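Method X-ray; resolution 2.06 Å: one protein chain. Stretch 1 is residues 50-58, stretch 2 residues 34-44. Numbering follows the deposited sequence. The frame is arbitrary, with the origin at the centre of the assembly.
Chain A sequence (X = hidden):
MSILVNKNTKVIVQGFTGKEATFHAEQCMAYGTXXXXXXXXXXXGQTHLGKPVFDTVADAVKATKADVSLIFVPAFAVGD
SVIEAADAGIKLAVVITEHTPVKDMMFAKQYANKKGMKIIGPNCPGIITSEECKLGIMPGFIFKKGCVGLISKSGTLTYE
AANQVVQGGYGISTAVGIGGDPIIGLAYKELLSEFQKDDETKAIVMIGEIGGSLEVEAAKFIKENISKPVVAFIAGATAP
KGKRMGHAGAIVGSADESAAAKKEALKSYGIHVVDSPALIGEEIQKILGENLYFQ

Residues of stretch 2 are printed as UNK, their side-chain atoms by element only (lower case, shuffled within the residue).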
# COMPACT_ATOMS: atom_id res chain seq x y z
N GLY A 50 8.56 35.11 0.59
CA GLY A 50 9.36 36.03 -0.24
C GLY A 50 9.42 35.67 -1.72
O GLY A 50 10.26 36.19 -2.44
N LYS A 51 8.52 34.80 -2.20
CA LYS A 51 8.56 34.37 -3.59
C LYS A 51 7.19 34.54 -4.22
O LYS A 51 6.19 34.55 -3.53
CB LYS A 51 8.97 32.90 -3.66
CG LYS A 51 10.31 32.61 -3.03
CD LYS A 51 11.44 33.24 -3.80
CE LYS A 51 12.74 33.17 -3.03
NZ LYS A 51 13.81 33.76 -3.88
N PRO A 52 7.12 34.63 -5.56
CA PRO A 52 5.85 34.78 -6.25
C PRO A 52 4.97 33.51 -6.22
O PRO A 52 5.48 32.39 -6.24
CB PRO A 52 6.27 35.19 -7.68
CG PRO A 52 7.68 34.67 -7.84
CD PRO A 52 8.29 34.70 -6.45
N VAL A 53 3.67 33.74 -6.07
CA VAL A 53 2.64 32.72 -6.14
C VAL A 53 1.97 32.89 -7.49
O VAL A 53 1.80 34.03 -7.94
CB VAL A 53 1.62 32.86 -5.00
CG1 VAL A 53 0.53 31.81 -5.01
CG2 VAL A 53 2.32 32.90 -3.66
N PHE A 54 1.61 31.76 -8.10
CA PHE A 54 0.94 31.71 -9.36
C PHE A 54 -0.31 30.85 -9.25
O PHE A 54 -0.39 29.95 -8.37
CB PHE A 54 1.88 31.12 -10.40
CG PHE A 54 3.16 31.87 -10.56
CD1 PHE A 54 3.26 32.93 -11.48
CD2 PHE A 54 4.27 31.55 -9.80
CE1 PHE A 54 4.45 33.64 -11.61
CE2 PHE A 54 5.46 32.25 -9.94
CZ PHE A 54 5.55 33.29 -10.84
N ASP A 55 -1.26 31.07 -10.17
CA ASP A 55 -2.48 30.27 -10.20
C ASP A 55 -2.22 28.89 -10.82
O ASP A 55 -2.97 27.98 -10.53
CB ASP A 55 -3.59 30.95 -10.98
CG ASP A 55 -4.12 32.20 -10.28
OD1 ASP A 55 -4.36 32.15 -9.05
OD2 ASP A 55 -4.24 33.19 -10.95
N THR A 56 -1.26 28.80 -11.74
CA THR A 56 -1.05 27.67 -12.61
C THR A 56 0.45 27.40 -12.73
O THR A 56 1.29 28.33 -12.65
CB THR A 56 -1.64 27.89 -14.01
OG1 THR A 56 -0.87 28.89 -14.67
CG2 THR A 56 -3.09 28.33 -13.98
N VAL A 57 0.79 26.12 -12.93
CA VAL A 57 2.18 25.78 -13.18
C VAL A 57 2.67 26.49 -14.45
O VAL A 57 3.82 26.88 -14.54
CB VAL A 57 2.40 24.26 -13.28
CG1 VAL A 57 3.85 23.92 -13.56
CG2 VAL A 57 1.94 23.54 -12.00
N ALA A 58 1.80 26.58 -15.47
CA ALA A 58 2.22 27.17 -16.76
C ALA A 58 2.69 28.61 -16.56
O ALA A 58 3.72 28.98 -17.11
CB ALA A 58 1.10 27.11 -17.77
N UNK A 34 16.91 26.29 -4.00
CA UNK A 34 16.51 27.46 -4.80
C UNK A 34 15.01 27.39 -5.16
O UNK A 34 14.64 27.18 -6.31
n UNK A 34 17.57 28.92 -8.10
o UNK A 34 16.68 29.80 -6.27
c UNK A 34 17.36 27.54 -6.09
c UNK A 34 17.20 28.86 -6.83
N UNK A 35 14.14 27.60 -4.18
CA UNK A 35 12.75 27.69 -4.48
C UNK A 35 12.46 29.07 -5.08
O UNK A 35 12.66 30.08 -4.41
c UNK A 35 11.91 27.39 -3.23
c UNK A 35 11.31 25.48 -1.62
c UNK A 35 12.06 25.91 -2.84
c UNK A 35 10.46 27.76 -3.48
N UNK A 36 11.88 29.10 -6.30
CA UNK A 36 11.73 30.37 -7.00
C UNK A 36 10.27 30.81 -6.99
O UNK A 36 9.99 31.87 -7.51
c UNK A 36 11.58 29.20 -9.23
c UNK A 36 13.75 30.18 -8.48
c UNK A 36 12.25 30.32 -8.44
N UNK A 37 9.36 30.01 -6.44
CA UNK A 37 7.93 30.31 -6.59
C UNK A 37 7.05 29.13 -6.27
O UNK A 37 7.49 28.00 -5.98
N UNK A 38 5.75 29.35 -6.32
CA UNK A 38 4.83 28.26 -6.08
C UNK A 38 3.46 28.54 -6.65
O UNK A 38 3.20 29.69 -7.09
N UNK A 39 2.60 27.52 -6.58
CA UNK A 39 1.30 27.53 -7.17
C UNK A 39 0.27 27.40 -6.05
O UNK A 39 0.36 26.54 -5.20
c UNK A 39 2.09 26.68 -9.46
c UNK A 39 1.17 26.43 -8.26
c UNK A 39 3.50 26.53 -9.26
c UNK A 39 -0.24 26.37 -8.81
N UNK A 40 -0.75 28.26 -6.09
CA UNK A 40 -2.02 28.01 -5.44
C UNK A 40 -3.12 28.68 -6.26
O UNK A 40 -3.09 29.89 -6.41
c UNK A 40 -2.05 28.54 -4.00
o UNK A 40 -1.06 27.84 -3.23
c UNK A 40 -3.40 28.34 -3.35
N UNK A 41 -4.10 27.94 -6.82
CA UNK A 41 -5.17 28.58 -7.59
C UNK A 41 -5.83 29.70 -6.77
O UNK A 41 -6.10 29.51 -5.60
c UNK A 41 -4.28 26.48 -6.71
c UNK A 41 -6.16 27.44 -7.86
c UNK A 41 -5.29 26.20 -7.82
N UNK A 42 -6.03 30.85 -7.42
CA UNK A 42 -6.76 32.00 -6.92
C UNK A 42 -5.87 32.85 -6.00
O UNK A 42 -6.35 33.76 -5.34
c UNK A 42 -10.00 29.94 -8.77
n UNK A 42 -9.33 30.96 -8.29
c UNK A 42 -8.88 30.64 -7.02
n UNK A 42 -10.02 28.98 -7.84
c UNK A 42 -9.33 29.41 -6.75
c UNK A 42 -8.05 31.58 -6.21
N UNK A 43 -4.56 32.57 -5.97
CA UNK A 43 -3.66 33.37 -5.20
C UNK A 43 -2.53 33.90 -6.07
O UNK A 43 -1.53 34.41 -5.53
n UNK A 43 -4.34 30.75 0.41
c UNK A 43 -4.21 32.42 -2.93
c UNK A 43 -3.15 32.57 -4.01
c UNK A 43 -3.71 31.73 -1.71
c UNK A 43 -4.74 31.75 -0.61
N UNK A 44 -2.70 33.80 -7.38
CA UNK A 44 -1.73 34.32 -8.31
C UNK A 44 -1.52 35.81 -8.08
O UNK A 44 -2.48 36.52 -7.81

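Position 34 has two side-chain carbons, the second carrying one oxygen and one nitrogen: an amide, Asn 34. It makes no contact with stretch 1, which therefore does not specify its side chain.

Position 35 has four carbons, forked at the first, with one arm two carbons long. This is Ile 35, a buried, beta-branched residue well suited to a strand; its backbone O lies 3.4 Å from CE of Lys 51.

Position 36 carries three carbons, one bearing the other two: Val 36, whose branching at CB also suits a strand. Its CB points away from stretch 1, and its backbone O packs 3.5 Å from CD of Pro 52.

Position 37 has no side-chain atoms and is Gly 37. Its CA sits 3.2 Å from Pro 52 O, and a CB would be tight against both that oxygen and CE2 of Phe 54.

Position 38 is equally bare, hence Gly 38. Its N donates to Pro 52 O (3.1 Å) and its O accepts from Phe 54 N (2.8 Å), a pairing that uses backbone alone.

Position 39 shows four carbons in the same forked pattern, one arm two carbons long, and approaches Val 57: Ile 39. Its CG1 meets CG2 of Val 57 at 4.0 Å, an apolar contact fitting a buried site, and its CB lies on the same sheet face as that of Phe 54.

Position 40 has one carbon bearing an oxygen and a carbon: Thr 40, whose OG1 donates to Ile 39 O (2.8 Å). Its backbone N donates to Phe 54 O (2.9 Å).

Position 41 has three carbons closing a ring onto the backbone N: Pro 41, whose phi of -53° suits the second place of a type II turn.

Position 42 has one carbon, then a five-membered ring of three carbons and two nitrogens: His 42. Its CA-to-CB bond points away from stretch 1, but its backbone N donates to Asp 55 OD1 (2.7 Å), a contact that does not specify the side chain.

Position 43 has four carbons in a row ending in nitrogen: Lys 43. Its aliphatic CB touches CG1 of Val 53 at 3.9 Å, while the amine reaches a partner elsewhere in the structure.

Position 44 lacks a side chain: Gly 44. A CB would stand 2.5 Å from Asp 55 OD2, a clash; its N donates to Asp 55 OD1 (2.9 Å).

The contact thus has two parts. Parallel strands pair through three backbone hydrogen bonds; beyond them, Asp 55 OD1 accepts hydrogen bonds from the backbone N of His 42, in the turn, and of Gly 44, just after it.

Stretch 2 34-44: NIVGGITPHKG
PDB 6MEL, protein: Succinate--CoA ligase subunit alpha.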